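Local coordinates for protein acetylene hydratase Ahy (Pelobacter acetylenicus, PDB 2E7Z) that catalyses the hydration of acetylene to acetaldehyde with a tungsten-bis(molybdopterin guanine dinucleotide) cofactor and a [4Fe-4S] cluster, at residues 10-18 and 28-37; 472-480 and 528-539. One frame throughout, in Å; residues are numbered along the deposited sequence.

Contact 1. Residues 10-18 and 28-37; sequences DINCVVEAE and KSISEPHPTT. With SF4 (iron/sulfur cluster), chain D; MGD (2-amino-5,6-dimercapto-7-methyl-3,7,8a,9-tetrahydro-8-oxa-1,3,9,10-tetraaza-anthracen-4-one guanosine dinucleotide), chain F.
The imidazole of His34 is packed between Val14 CB, in CH-pi contact 3.9 Å from the ring centroid, and, on the opposite face, CD of its neighbour Pro35. At the edge, in plane, lies the carbonyl carbon of Thr36, and ND1 accepts from the amides of Thr36 and Thr37, which fixes the ring's rotation. Val14 N donates to Thr37 OG1 (3.0 Å) almost straight, at 173°. Further along, Glu16 and Lys28 form a hydrogen-bonded antiparallel pair, Glu16 N reaching Lys28 O at 2.8 Å. The Glu16 side chain runs extended beyond CG, laying CG against Ile30 CG1 (3.6 Å) as the two side chains cross at about a right angle. Its OE1 takes two bonds from one residue: Ser31 OG on the syn side at 2.7 Å, and Ser31 N from above the carboxylate plane at 3.1 Å. Lys1 adds a salt bridge to the same oxygen. An alanine in place of Glu16 is likely to take from Ser31 N and OG the oxygen they share, leave the Lys1 charge without its carboxylate mate, and open a gap beside Ile30 CG1. Cys13, in the loop leading into the hairpin, binds iron FE3 through SG at 2.3 Å, as in the N-terminal [4Fe-4S] site of the DMSO reductase family.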
loop_
_atom_site.group_PDB
_atom_site.type_symbol
_atom_site.label_atom_id
_atom_site.label_comp_id
_atom_site.label_asym_id
_atom_site.label_seq_id
_atom_site.Cartn_x
_atom_site.Cartn_y
_atom_site.Cartn_z
ATOM N N ASP A 10 5.854 4.063 -6.098
ATOM C CA ASP A 10 6.522 3.334 -5.026
ATOM C C ASP A 10 7.435 2.166 -5.435
ATOM O O ASP A 10 8.088 1.571 -4.579
ATOM C CB ASP A 10 5.512 2.897 -3.956
ATOM C CG ASP A 10 4.409 2.000 -4.488
ATOM O OD1 ASP A 10 4.173 1.924 -5.722
ATOM O OD2 ASP A 10 3.731 1.394 -3.618
ATOM N N ILE A 11 7.522 1.851 -6.729
ATOM C CA ILE A 11 8.442 0.793 -7.129
ATOM C C ILE A 11 9.891 1.296 -7.096
ATOM O O ILE A 11 10.808 0.489 -6.952
ATOM C CB ILE A 11 8.081 0.155 -8.499
ATOM C CG1 ILE A 11 8.721 -1.232 -8.648
ATOM C CG2 ILE A 11 8.472 1.067 -9.637
ATOM C CD1 ILE A 11 8.393 -2.232 -7.537
ATOM N N ASN A 12 10.077 2.618 -7.207
ATOM C CA ASN A 12 11.374 3.256 -6.946
ATOM C C ASN A 12 12.499 2.846 -7.913
ATOM O O ASN A 12 13.636 2.550 -7.490
ATOM C CB ASN A 12 11.814 2.993 -5.492
ATOM C CG ASN A 12 10.998 3.765 -4.434
ATOM O OD1 ASN A 12 11.212 3.523 -3.252
ATOM N ND2 ASN A 12 10.123 4.700 -4.831
ATOM N N CYS A 13 12.186 2.858 -9.211
ATOM C CA CYS A 13 13.224 2.760 -10.237
ATOM C C CYS A 13 14.325 3.769 -9.938
ATOM O O CYS A 13 14.044 4.906 -9.558
ATOM C CB CYS A 13 12.664 3.168 -11.597
ATOM S SG CYS A 13 11.165 2.274 -12.102
ATOM N N VAL A 14 15.575 3.363 -10.143
ATOM C CA VAL A 14 16.679 4.311 -10.072
ATOM C C VAL A 14 16.894 4.923 -11.451
ATOM O O VAL A 14 17.089 4.197 -12.436
ATOM C CB VAL A 14 17.956 3.661 -9.524
ATOM C CG1 VAL A 14 19.105 4.700 -9.413
ATOM C CG2 VAL A 14 17.661 3.031 -8.156
ATOM N N VAL A 15 16.824 6.251 -11.507
ATOM C CA VAL A 15 16.921 7.004 -12.746
ATOM C C VAL A 15 18.150 7.903 -12.691
ATOM O O VAL A 15 18.854 7.964 -11.673
ATOM C CB VAL A 15 15.615 7.848 -13.010
ATOM C CG1 VAL A 15 14.375 6.952 -13.111
ATOM C CG2 VAL A 15 15.394 8.889 -11.923
ATOM N N GLU A 16 18.422 8.589 -13.792
ATOM C CA GLU A 16 19.477 9.579 -13.804
ATOM C C GLU A 16 18.832 10.952 -13.942
ATOM O O GLU A 16 17.788 11.092 -14.577
ATOM C CB GLU A 16 20.498 9.291 -14.907
ATOM C CG GLU A 16 21.517 8.220 -14.479
ATOM C CD GLU A 16 22.611 7.970 -15.504
ATOM O OE1 GLU A 16 22.356 8.218 -16.698
ATOM O OE2 GLU A 16 23.720 7.514 -15.109
ATOM N N ALA A 17 19.420 11.949 -13.288
ATOM C CA ALA A 17 18.919 13.316 -13.375
ATOM C C ALA A 17 20.062 14.268 -13.575
ATOM O O ALA A 17 21.172 14.044 -13.081
ATOM C CB ALA A 17 18.158 13.701 -12.113
ATOM N N GLU A 18 19.771 15.348 -14.286
ATOM C CA GLU A 18 20.745 16.394 -14.503
ATOM C C GLU A 18 20.050 17.742 -14.605
ATOM O O GLU A 18 19.022 17.871 -15.271
ATOM C CB GLU A 18 21.507 16.129 -15.796
ATOM C CG GLU A 18 22.712 17.019 -15.959
ATOM C CD GLU A 18 23.468 16.754 -17.244
ATOM O OE1 GLU A 18 22.896 16.122 -18.173
ATOM O OE2 GLU A 18 24.640 17.187 -17.318
ATOM N N LYS A 28 16.038 10.821 -16.866
ATOM C CA LYS A 28 16.080 9.774 -17.890
ATOM C C LYS A 28 16.413 8.413 -17.292
ATOM O O LYS A 28 16.856 8.324 -16.144
ATOM C CB LYS A 28 17.071 10.137 -18.997
ATOM C CG LYS A 28 18.515 10.219 -18.564
ATOM C CD LYS A 28 19.415 10.602 -19.743
ATOM C CE LYS A 28 18.935 11.877 -20.435
ATOM N NZ LYS A 28 19.917 12.373 -21.453
ATOM N N SER A 29 16.166 7.343 -18.043
ATOM C CA SER A 29 16.510 6.019 -17.577
ATOM C C SER A 29 18.013 5.963 -17.354
ATOM O O SER A 29 18.792 6.601 -18.079
ATOM C CB SER A 29 16.033 4.913 -18.530
ATOM O OG SER A 29 16.626 5.044 -19.803
ATOM N N ILE A 30 18.408 5.273 -16.298
ATOM C CA ILE A 30 19.812 5.216 -15.935
ATOM C C ILE A 30 20.627 4.626 -17.093
ATOM O O ILE A 30 20.300 3.568 -17.634
ATOM C CB ILE A 30 20.005 4.477 -14.593
ATOM C CG1 ILE A 30 21.443 4.663 -14.089
ATOM C CG2 ILE A 30 19.597 3.012 -14.699
ATOM C CD1 ILE A 30 21.550 4.568 -12.596
ATOM N N SER A 31 21.683 5.341 -17.469
ATOM C CA SER A 31 22.508 4.961 -18.627
ATOM C C SER A 31 23.578 3.916 -18.296
ATOM O O SER A 31 24.191 3.337 -19.201
ATOM C CB SER A 31 23.158 6.205 -19.256
ATOM O OG SER A 31 23.993 6.863 -18.312
ATOM N N GLU A 32 23.820 3.698 -17.009
ATOM C CA GLU A 32 24.764 2.698 -16.538
ATOM C C GLU A 32 24.035 1.424 -16.142
ATOM O O GLU A 32 22.851 1.478 -15.806
ATOM C CB GLU A 32 25.532 3.225 -15.320
ATOM C CG GLU A 32 26.357 4.463 -15.618
ATOM C CD GLU A 32 27.586 4.155 -16.443
ATOM O OE1 GLU A 32 28.035 2.983 -16.454
ATOM O OE2 GLU A 32 28.105 5.092 -17.083
ATOM N N PRO A 33 24.733 0.276 -16.165
ATOM C CA PRO A 33 24.118 -0.975 -15.717
ATOM C C PRO A 33 23.853 -0.961 -14.205
ATOM O O PRO A 33 24.779 -1.079 -13.402
ATOM C CB PRO A 33 25.147 -2.037 -16.111
ATOM C CG PRO A 33 26.462 -1.270 -16.189
ATOM C CD PRO A 33 26.119 0.087 -16.655
ATOM N N HIS A 34 22.589 -0.803 -13.835
ATOM C CA HIS A 34 22.215 -0.709 -12.425
ATOM C C HIS A 34 21.956 -2.105 -11.834
ATOM O O HIS A 34 21.404 -2.985 -12.529
ATOM C CB HIS A 34 20.993 0.189 -12.248
ATOM C CG HIS A 34 20.718 0.551 -10.817
ATOM N ND1 HIS A 34 19.922 -0.219 -10.002
ATOM C CD2 HIS A 34 21.153 1.582 -10.053
ATOM C CE1 HIS A 34 19.870 0.322 -8.796
ATOM N NE2 HIS A 34 20.614 1.414 -8.800
ATOM N N PRO A 35 22.370 -2.333 -10.572
ATOM C CA PRO A 35 22.206 -3.663 -9.960
ATOM C C PRO A 35 20.769 -4.161 -9.840
ATOM O O PRO A 35 20.557 -5.374 -9.804
ATOM C CB PRO A 35 22.821 -3.496 -8.568
ATOM C CG PRO A 35 23.777 -2.370 -8.721
ATOM C CD PRO A 35 23.113 -1.423 -9.680
ATOM N N THR A 36 19.800 -3.248 -9.754
ATOM C CA THR A 36 18.404 -3.663 -9.536
ATOM C C THR A 36 17.440 -3.150 -10.585
ATOM O O THR A 36 16.482 -3.847 -10.917
ATOM C CB THR A 36 17.848 -3.267 -8.146
ATOM O OG1 THR A 36 17.565 -1.862 -8.123
ATOM C CG2 THR A 36 18.810 -3.649 -6.997
ATOM N N THR A 37 17.676 -1.947 -11.105
ATOM C CA THR A 37 16.780 -1.339 -12.088
ATOM C C THR A 37 17.273 -1.662 -13.502
ATOM O O THR A 37 18.341 -1.210 -13.905
ATOM C CB THR A 37 16.709 0.192 -11.893
ATOM O OG1 THR A 37 16.240 0.473 -10.561
ATOM C CG2 THR A 37 15.773 0.824 -12.903
HETATM FE FE1 SF4 D . 7.798 5.500 -13.219
HETATM FE FE2 SF4 D . 9.255 6.461 -11.173
HETATM FE FE3 SF4 D . 9.533 3.881 -11.945
HETATM FE FE4 SF4 D . 7.312 4.674 -10.673
HETATM S S1 SF4 D . 9.379 4.651 -9.769
HETATM S S2 SF4 D . 7.410 3.310 -12.553
HETATM S S3 SF4 D . 7.045 6.830 -11.470
HETATM S S4 SF4 D . 10.047 5.737 -13.222
HETATM P PB MGD F . -4.607 -1.748 -11.224
HETATM O O1B MGD F . -3.960 -1.054 -12.393
HETATM O O2B MGD F . -5.522 -0.953 -10.337
HETATM O O3B MGD F . -3.485 -2.389 -10.267
HETATM O O3A MGD F . -1.050 -2.266 -9.775
HETATM P PA MGD F . -2.100 -3.110 -10.638
HETATM O O1A MGD F . -2.211 -4.476 -10.010
HETATM O O2A MGD F . -1.693 -3.003 -12.096
HETATM O "O5'" MGD F . -5.422 -3.021 -11.783
HETATM C "C5'" MGD F . -4.709 -3.899 -12.633
HETATM C "C4'" MGD F . -5.596 -5.072 -13.006
HETATM O "O4'" MGD F . -6.133 -5.674 -11.823
HETATM C "C3'" MGD F . -6.778 -4.623 -13.860
HETATM O "O3'" MGD F . -6.611 -5.126 -15.187
HETATM C "C2'" MGD F . -7.991 -5.229 -13.189
HETATM O "O2'" MGD F . -8.903 -5.862 -14.084
HETATM C "C1'" MGD F . -7.349 -6.251 -12.258
HETATM N N9 MGD F . -8.225 -6.665 -11.145
HETATM C C8 MGD F . -9.121 -5.921 -10.469
HETATM N N7 MGD F . -9.747 -6.637 -9.500
HETATM C C5 MGD F . -9.249 -7.896 -9.581
HETATM C C6 MGD F . -9.453 -9.177 -8.872
HETATM O O6 MGD F . -10.308 -9.276 -7.965
HETATM N N1 MGD F . -8.712 -10.230 -9.250
HETATM C C2 MGD F . -7.795 -10.171 -10.237
HETATM N N2 MGD F . -7.082 -11.282 -10.542
HETATM N N3 MGD F . -7.553 -9.022 -10.929
HETATM C C4 MGD F . -8.237 -7.898 -10.646
HETATM C C10 MGD F . -1.280 -1.759 -8.462
HETATM C C11 MGD F . -0.038 -0.913 -8.194
HETATM O O11 MGD F . 0.158 -0.007 -9.291
HETATM C C12 MGD F . -0.091 -0.162 -6.879
HETATM S S12 MGD F . -0.839 -0.853 -5.524
HETATM C C13 MGD F . 0.453 1.060 -6.753
HETATM S S13 MGD F . 0.573 1.868 -5.258
HETATM C C14 MGD F . 0.957 1.803 -7.948
HETATM N N15 MGD F . -0.037 2.766 -8.405
HETATM C C16 MGD F . 0.145 3.322 -9.622
HETATM C C17 MGD F . -0.524 4.566 -10.061
HETATM O O17 MGD F . -1.321 5.171 -9.307
HETATM N N18 MGD F . -0.258 5.017 -11.301
HETATM C C19 MGD F . 0.575 4.380 -12.151
HETATM N N19 MGD F . 0.789 4.914 -13.371
HETATM N N20 MGD F . 1.217 3.229 -11.821
HETATM C C21 MGD F . 1.037 2.675 -10.605
HETATM N N22 MGD F . 1.663 1.531 -10.280
HETATM C C23 MGD F . 1.299 0.817 -9.074
HETATM O O HOH W 1 16.139 4.061 -14.889
HETATM O O HOH W 2 26.438 7.983 -16.102
#

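Contact 2. Residues 472-480 and 528-539; sequences IPFGNTSQQ and WEEYQKQYTYMS
Thr477 sets its methyl between two tyrosines of 528-539. CG2 lies anti to its own carbonyl carbon, which carries it to the edge of the Tyr537 ring, 3.8 Å from CE1, while Tyr531 CD2 is 3.7 Å from the same methyl. The two tyrosine rings brace each other: Tyr537 CE1 lies over a face of Tyr531, and Tyr537 OH donates to Tyr531 O in the carbonyl plane, on a lone pair. The backbone of Thr477 is tied as well, its N donating to Tyr535 O at 2.9 Å, and a water joins that oxygen to Thr477 O. The Thr477 N to Tyr535 O bond continues the ladder of a two-stranded antiparallel sheet, in which Gly475 and Tyr537 form the hydrogen-bonded pair between the strands 474-476 and 536-538, whose axes run at 172°; Ser539 N to Pro473 O carries the ladder past its other end. Gln532, next in buried surface, accepts at OE1 from Gln479 NE2 (2.9 Å), in plane and on a lone pair, although the two amide planes stand 89° apart. Its NE2 donates to Trp528 O, which fixes the rotation of the Gln532 amide and so presents OE1 to Gln479; Gln532 N reaches Trp528 O from the opposite face of the carbonyl plane. Trp528 meets the other segment with its rim, CZ2 being 3.2 Å from Ser478 O, and a water links its NE1 to Gln532 OE1 and Gln480 N.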
loop_
_atom_site.group_PDB
_atom_site.type_symbol
_atom_site.label_atom_id
_atom_site.label_comp_id
_atom_site.label_asym_id
_atom_site.label_seq_id
_atom_site.Cartn_x
_atom_site.Cartn_y
_atom_site.Cartn_z
ATOM N N ILE A 472 12.749 -5.107 3.086
ATOM C CA ILE A 472 13.352 -5.208 1.760
ATOM C C ILE A 472 14.846 -5.508 1.937
ATOM O O ILE A 472 15.521 -4.799 2.664
ATOM C CB ILE A 472 13.170 -3.911 0.959
ATOM C CG1 ILE A 472 11.689 -3.570 0.800
ATOM C CG2 ILE A 472 13.827 -4.041 -0.434
ATOM C CD1 ILE A 472 11.441 -2.218 0.102
ATOM N N PRO A 473 15.343 -6.598 1.323
ATOM C CA PRO A 473 16.710 -7.036 1.582
ATOM C C PRO A 473 17.807 -6.325 0.761
ATOM O O PRO A 473 18.849 -6.921 0.491
ATOM C CB PRO A 473 16.656 -8.525 1.225
ATOM C CG PRO A 473 15.647 -8.605 0.154
ATOM C CD PRO A 473 14.613 -7.549 0.457
ATOM N N PHE A 474 17.574 -5.079 0.364
ATOM C CA PHE A 474 18.607 -4.270 -0.260
ATOM C C PHE A 474 18.191 -2.829 -0.125
ATOM O O PHE A 474 17.022 -2.527 0.150
ATOM C CB PHE A 474 18.753 -4.609 -1.752
ATOM C CG PHE A 474 17.531 -4.285 -2.563
ATOM C CD1 PHE A 474 16.501 -5.207 -2.687
ATOM C CD2 PHE A 474 17.405 -3.058 -3.208
ATOM C CE1 PHE A 474 15.374 -4.900 -3.429
ATOM C CE2 PHE A 474 16.267 -2.742 -3.940
ATOM C CZ PHE A 474 15.249 -3.675 -4.049
ATOM N N GLY A 475 19.149 -1.940 -0.348
ATOM C CA GLY A 475 18.825 -0.516 -0.453
ATOM C C GLY A 475 19.524 0.088 -1.647
ATOM O O GLY A 475 20.699 -0.198 -1.879
ATOM N N ASN A 476 18.794 0.896 -2.414
ATOM C CA ASN A 476 19.398 1.777 -3.425
ATOM C C ASN A 476 19.630 3.172 -2.867
ATOM O O ASN A 476 18.752 3.745 -2.233
ATOM C CB ASN A 476 18.500 1.879 -4.666
ATOM C CG ASN A 476 18.414 0.568 -5.435
ATOM O OD1 ASN A 476 17.341 0.156 -5.881
ATOM N ND2 ASN A 476 19.534 -0.108 -5.554
ATOM N N THR A 477 20.808 3.721 -3.115
ATOM C CA THR A 477 21.059 5.114 -2.754
ATOM C C THR A 477 20.411 6.086 -3.745
ATOM O O THR A 477 20.303 5.791 -4.935
ATOM C CB THR A 477 22.575 5.376 -2.673
ATOM O OG1 THR A 477 23.167 5.011 -3.933
ATOM C CG2 THR A 477 23.202 4.548 -1.560
ATOM N N SER A 478 19.991 7.232 -3.219
ATOM C CA SER A 478 19.444 8.312 -4.009
ATOM C C SER A 478 20.202 9.594 -3.725
ATOM O O SER A 478 20.251 10.047 -2.587
ATOM C CB SER A 478 17.976 8.510 -3.667
ATOM O OG SER A 478 17.402 9.374 -4.621
ATOM N N GLN A 479 20.787 10.190 -4.758
ATOM C CA GLN A 479 21.474 11.462 -4.589
ATOM C C GLN A 479 20.511 12.617 -4.648
ATOM O O GLN A 479 19.510 12.565 -5.395
ATOM C CB GLN A 479 22.546 11.601 -5.663
ATOM C CG GLN A 479 23.610 10.508 -5.613
ATOM C CD GLN A 479 24.717 10.803 -6.586
ATOM O OE1 GLN A 479 24.528 10.737 -7.798
ATOM N NE2 GLN A 479 25.857 11.207 -6.060
ATOM N N GLN A 480 20.839 13.668 -3.892
ATOM C CA GLN A 480 20.118 14.930 -3.963
ATOM C C GLN A 480 20.479 15.696 -5.242
ATOM O O GLN A 480 21.663 15.956 -5.484
ATOM C CB GLN A 480 20.480 15.774 -2.768
ATOM C CG GLN A 480 19.678 17.037 -2.648
ATOM C CD GLN A 480 19.930 17.786 -1.364
ATOM O OE1 GLN A 480 20.712 17.347 -0.511
ATOM N NE2 GLN A 480 19.247 18.901 -1.199
ATOM N N TRP A 528 27.523 9.728 4.572
ATOM C CA TRP A 528 26.744 9.796 3.342
ATOM C C TRP A 528 27.561 10.162 2.087
ATOM O O TRP A 528 27.314 9.625 0.998
ATOM C CB TRP A 528 25.554 10.736 3.557
ATOM C CG TRP A 528 24.770 11.028 2.317
ATOM C CD1 TRP A 528 24.634 12.250 1.720
ATOM C CD2 TRP A 528 24.033 10.091 1.502
ATOM N NE1 TRP A 528 23.838 12.140 0.594
ATOM C CE2 TRP A 528 23.479 10.825 0.431
ATOM C CE3 TRP A 528 23.799 8.700 1.576
ATOM C CZ2 TRP A 528 22.688 10.228 -0.559
ATOM C CZ3 TRP A 528 23.014 8.109 0.588
ATOM C CH2 TRP A 528 22.460 8.887 -0.463
ATOM N N GLU A 529 28.544 11.049 2.221
ATOM C CA GLU A 529 29.337 11.422 1.054
ATOM C C GLU A 529 29.953 10.208 0.375
ATOM O O GLU A 529 29.939 10.093 -0.849
ATOM C CB GLU A 529 30.417 12.451 1.425
ATOM C CG GLU A 529 31.392 12.680 0.303
ATOM C CD GLU A 529 32.234 13.931 0.455
ATOM O OE1 GLU A 529 32.167 14.601 1.513
ATOM O OE2 GLU A 529 32.970 14.242 -0.506
ATOM N N GLU A 530 30.478 9.281 1.178
ATOM C CA GLU A 530 31.065 8.066 0.640
ATOM C C GLU A 530 29.999 7.012 0.282
ATOM O O GLU A 530 30.062 6.387 -0.781
ATOM C CB GLU A 530 32.045 7.491 1.657
ATOM C CG GLU A 530 32.765 6.231 1.194
ATOM C CD GLU A 530 33.759 5.662 2.224
ATOM O OE1 GLU A 530 33.840 6.160 3.385
ATOM O OE2 GLU A 530 34.481 4.707 1.857
ATOM N N TYR A 531 29.001 6.875 1.143
ATOM C CA TYR A 531 27.989 5.846 0.991
ATOM C C TYR A 531 27.251 5.965 -0.330
ATOM O O TYR A 531 26.959 4.955 -0.951
ATOM C CB TYR A 531 26.989 5.942 2.134
ATOM C CG TYR A 531 26.113 4.727 2.294
ATOM C CD1 TYR A 531 26.569 3.600 2.982
ATOM C CD2 TYR A 531 24.809 4.715 1.808
ATOM C CE1 TYR A 531 25.765 2.485 3.164
ATOM C CE2 TYR A 531 23.992 3.612 1.984
ATOM C CZ TYR A 531 24.473 2.491 2.657
ATOM O OH TYR A 531 23.673 1.380 2.858
ATOM N N GLN A 532 26.945 7.197 -0.751
ATOM C CA GLN A 532 26.089 7.403 -1.926
ATOM C C GLN A 532 26.790 7.054 -3.222
ATOM O O GLN A 532 26.143 7.022 -4.270
ATOM C CB GLN A 532 25.640 8.857 -1.996
ATOM C CG GLN A 532 26.778 9.814 -2.356
ATOM C CD GLN A 532 26.347 11.234 -2.241
ATOM O OE1 GLN A 532 25.879 11.848 -3.214
ATOM N NE2 GLN A 532 26.442 11.757 -1.020
ATOM N N LYS A 533 28.097 6.798 -3.151
ATOM C CA LYS A 533 28.874 6.536 -4.354
ATOM C C LYS A 533 28.591 5.161 -4.954
ATOM O O LYS A 533 28.898 4.926 -6.119
ATOM C CB LYS A 533 30.369 6.761 -4.107
ATOM C CG LYS A 533 30.708 8.234 -3.843
ATOM C CD LYS A 533 32.189 8.403 -3.521
ATOM C CE LYS A 533 32.514 9.864 -3.261
ATOM N NZ LYS A 533 33.972 10.087 -3.022
ATOM N N GLN A 534 28.018 4.258 -4.164
ATOM C CA GLN A 534 27.655 2.945 -4.655
ATOM C C GLN A 534 26.150 2.882 -4.820
ATOM O O GLN A 534 25.411 3.393 -3.975
ATOM C CB GLN A 534 28.110 1.914 -3.642
ATOM C CG GLN A 534 27.775 0.483 -4.046
ATOM C CD GLN A 534 28.460 -0.569 -3.183
ATOM O OE1 GLN A 534 29.661 -0.495 -2.931
ATOM N NE2 GLN A 534 27.705 -1.575 -2.756
ATOM N N TYR A 535 25.697 2.283 -5.921
ATOM C CA TYR A 535 24.271 2.238 -6.225
ATOM C C TYR A 535 23.434 1.479 -5.213
ATOM O O TYR A 535 22.358 1.938 -4.821
ATOM C CB TYR A 535 24.008 1.566 -7.570
ATOM C CG TYR A 535 24.384 2.356 -8.782
ATOM C CD1 TYR A 535 24.112 3.715 -8.875
ATOM C CD2 TYR A 535 24.938 1.712 -9.882
ATOM C CE1 TYR A 535 24.438 4.433 -10.039
ATOM C CE2 TYR A 535 25.256 2.399 -11.029
ATOM C CZ TYR A 535 25.009 3.764 -11.114
ATOM O OH TYR A 535 25.329 4.478 -12.255
ATOM N N THR A 536 23.898 0.283 -4.844
ATOM C CA THR A 536 23.047 -0.678 -4.138
ATOM C C THR A 536 23.827 -1.417 -3.071
ATOM O O THR A 536 24.947 -1.853 -3.329
ATOM C CB THR A 536 22.544 -1.741 -5.145
ATOM O OG1 THR A 536 21.939 -1.077 -6.263
ATOM C CG2 THR A 536 21.559 -2.729 -4.486
ATOM N N TYR A 537 23.206 -1.598 -1.908
ATOM C CA TYR A 537 23.781 -2.386 -0.838
ATOM C C TYR A 537 22.863 -3.545 -0.508
ATOM O O TYR A 537 21.734 -3.336 -0.056
ATOM C CB TYR A 537 23.975 -1.519 0.400
ATOM C CG TYR A 537 25.000 -0.427 0.196
ATOM C CD1 TYR A 537 24.640 0.815 -0.310
ATOM C CD2 TYR A 537 26.334 -0.637 0.526
ATOM C CE1 TYR A 537 25.593 1.825 -0.486
ATOM C CE2 TYR A 537 27.288 0.350 0.369
ATOM C CZ TYR A 537 26.917 1.573 -0.138
ATOM O OH TYR A 537 27.884 2.545 -0.283
ATOM N N MET A 538 23.348 -4.767 -0.741
ATOM C CA MET A 538 22.565 -5.955 -0.441
ATOM C C MET A 538 22.654 -6.306 1.030
ATOM O O MET A 538 23.713 -6.154 1.645
ATOM C CB MET A 538 23.057 -7.154 -1.274
ATOM C CG MET A 538 23.039 -6.922 -2.789
ATOM S SD MET A 538 21.432 -6.464 -3.492
ATOM C CE MET A 538 20.389 -7.756 -2.818
ATOM N N SER A 539 21.547 -6.787 1.587
ATOM C CA SER A 539 21.515 -7.258 2.965
ATOM C C SER A 539 21.834 -8.748 3.023
ATOM O O SER A 539 21.476 -9.514 2.114
ATOM C CB SER A 539 20.123 -7.067 3.572
ATOM O OG SER A 539 20.118 -7.411 4.946
HETATM O O HOH W 3 20.934 3.383 -6.663
HETATM O O HOH W 4 23.309 13.506 -2.262
#

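In the fold
Local and distant pairing meet here in one region of the fold. Contact 1 belongs to a hairpin close in sequence, while contact 2 joins segments 48 residues apart at their nearest ends; their centres lie about 12 Å from each other, and each is partly buried. Contact 1 reaches from a cluster ligand to a buried carboxylate flanked by exposed Lys28, Ser31 and Glu32, whereas contact 2 rests on a backbone ladder, a pair of neutral glutamine amides and aromatic packing. They touch directly: Thr36 OG1 is 3.0 Å from Asn476 OD1, a probable hydrogen bond, and the His34 and Tyr535 rings meet with planes at about 45°. Strand 2-5 is common ground, packing against Val14 in contact 1 and Asn476 in contact 2.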